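Local coordinates for protein BIS(5'-nucleosyl)-tetraphosphatase (Diadenosine tetraphosphatase), putative (Plasmodium falciparum, PDB 5CFJ) that probably hydrolyses diadenosine tetraphosphate asymmetrically, as a member of the Nudix hydrolase family, at residues A[46-51]-A[96-101]. Sequence-based numbering, arbitrary orientation.
With SO4 (sulfate ion), chain B.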
# COMPACT_ATOMS: atom_id res chain seq x y z
N PRO A 46 3.15 1.08 -0.18
CA PRO A 46 2.28 -0.06 -0.50
C PRO A 46 2.38 -0.40 -1.99
O PRO A 46 2.95 0.37 -2.77
CB PRO A 46 0.87 0.44 -0.13
CG PRO A 46 1.11 1.65 0.75
CD PRO A 46 2.37 2.26 0.24
N PRO A 47 1.84 -1.56 -2.39
CA PRO A 47 1.77 -1.89 -3.82
C PRO A 47 0.92 -0.86 -4.58
O PRO A 47 -0.16 -0.51 -4.11
CB PRO A 47 1.10 -3.27 -3.82
CG PRO A 47 1.19 -3.76 -2.40
CD PRO A 47 1.15 -2.56 -1.55
N LYS A 48 1.42 -0.39 -5.72
CA LYS A 48 0.73 0.62 -6.51
C LYS A 48 1.36 0.75 -7.89
O LYS A 48 2.49 0.31 -8.10
CB LYS A 48 0.78 1.98 -5.82
CG LYS A 48 2.18 2.56 -5.71
CD LYS A 48 2.13 4.00 -5.26
CE LYS A 48 3.50 4.50 -4.84
NZ LYS A 48 4.50 4.37 -5.93
N GLY A 49 0.64 1.39 -8.80
CA GLY A 49 1.21 1.73 -10.09
C GLY A 49 0.26 2.48 -10.99
O GLY A 49 -0.83 2.89 -10.57
N LEU A 50 0.66 2.65 -12.24
CA LEU A 50 -0.10 3.43 -13.20
C LEU A 50 -1.22 2.63 -13.87
O LEU A 50 -1.15 1.40 -13.99
CB LEU A 50 0.82 3.99 -14.27
CG LEU A 50 2.06 4.74 -13.79
CD1 LEU A 50 2.84 5.27 -14.97
CD2 LEU A 50 1.69 5.86 -12.84
N HIS A 51 -2.24 3.35 -14.32
CA HIS A 51 -3.32 2.78 -15.12
C HIS A 51 -2.79 2.01 -16.32
O HIS A 51 -1.83 2.45 -16.96
CB HIS A 51 -4.18 3.90 -15.70
CG HIS A 51 -5.32 4.37 -14.84
ND1 HIS A 51 -6.03 3.54 -13.99
CD2 HIS A 51 -5.90 5.59 -14.75
CE1 HIS A 51 -6.99 4.24 -13.41
NE2 HIS A 51 -6.93 5.48 -13.85
N THR A 96 -1.77 9.66 -5.85
CA THR A 96 -1.90 8.22 -5.69
C THR A 96 -3.14 7.93 -4.86
O THR A 96 -3.32 8.51 -3.80
CB THR A 96 -0.67 7.60 -5.02
OG1 THR A 96 0.48 7.86 -5.83
CG2 THR A 96 -0.86 6.10 -4.89
N THR A 97 -4.00 7.05 -5.36
CA THR A 97 -5.18 6.64 -4.63
C THR A 97 -4.98 5.24 -4.09
O THR A 97 -4.64 4.33 -4.84
CB THR A 97 -6.42 6.68 -5.52
OG1 THR A 97 -6.60 8.02 -6.00
CG2 THR A 97 -7.66 6.26 -4.76
N TYR A 98 -5.15 5.09 -2.78
CA TYR A 98 -5.05 3.80 -2.11
C TYR A 98 -6.42 3.33 -1.68
O TYR A 98 -7.21 4.11 -1.13
CB TYR A 98 -4.13 3.88 -0.90
CG TYR A 98 -2.69 4.12 -1.24
CD1 TYR A 98 -1.88 3.09 -1.70
CD2 TYR A 98 -2.12 5.39 -1.12
CE1 TYR A 98 -0.55 3.30 -2.00
CE2 TYR A 98 -0.79 5.61 -1.42
CZ TYR A 98 -0.01 4.57 -1.87
OH TYR A 98 1.32 4.77 -2.17
N TYR A 99 -6.68 2.04 -1.90
CA TYR A 99 -7.92 1.37 -1.50
C TYR A 99 -7.57 0.37 -0.42
O TYR A 99 -6.71 -0.47 -0.63
CB TYR A 99 -8.57 0.66 -2.69
CG TYR A 99 -8.78 1.55 -3.90
CD1 TYR A 99 -7.79 1.69 -4.86
CD2 TYR A 99 -9.96 2.27 -4.08
CE1 TYR A 99 -7.95 2.50 -5.96
CE2 TYR A 99 -10.14 3.09 -5.18
CZ TYR A 99 -9.13 3.20 -6.11
OH TYR A 99 -9.28 4.00 -7.21
N LEU A 100 -8.21 0.47 0.73
CA LEU A 100 -7.90 -0.42 1.85
C LEU A 100 -8.43 -1.83 1.62
O LEU A 100 -9.56 -2.01 1.17
CB LEU A 100 -8.48 0.14 3.14
CG LEU A 100 -8.19 -0.58 4.46
CD1 LEU A 100 -6.71 -0.54 4.81
CD2 LEU A 100 -9.02 0.02 5.58
N ALA A 101 -7.62 -2.83 1.94
CA ALA A 101 -8.08 -4.22 1.89
C ALA A 101 -7.46 -5.00 3.03
O ALA A 101 -6.33 -4.71 3.43
CB ALA A 101 -7.72 -4.86 0.56
S SO4 B . 6.14 7.52 -5.26
O1 SO4 B . 6.50 6.11 -5.13
O2 SO4 B . 4.75 7.68 -5.68
O3 SO4 B . 6.35 8.19 -3.98
O4 SO4 B . 7.02 8.14 -6.26
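Y98 reaches across to P46 and K48 with CE1 and OH, and no hydrogen bond joins 46-51 to 96-101. CG of P46 comes obliquely to 3.6 Å from CE1 of Y98, the two side chains crossing at about a right angle; a rigid proline ring suits this buried, apolar place. The aliphatic stem of K48 takes up the phenol end, with CD 3.3 Å from Y98 OH, and CD also packs against CG2 of T96 at 3.7 Å. That methyl lies over one face of the Y98 ring toward its rim, placed by the T96 rotamer with CG2 anti to the backbone N. K48 thus serves twice: its methylenes pack here, while the chain, bent at chi4 (57°), lets NZ donate a hydrogen bond to sulfate O1 (2.8 Å) and a weak one to O2. Strands 44-50 and 92-103 of the mixed Nudix sheet are not paired directly; each pairs with strand 6-16, and the Nudix box begins at G49. The sulfate, probably from the crystallisation liquor, also binds H43, Y87 and K94. Threonine suits position 96, offering its methyl to Y98 and its hydroxyl to Y87 OH. L136 and L139 of helix 134-147 pack on Y98, and E68 accepts the backbone N-H of K48.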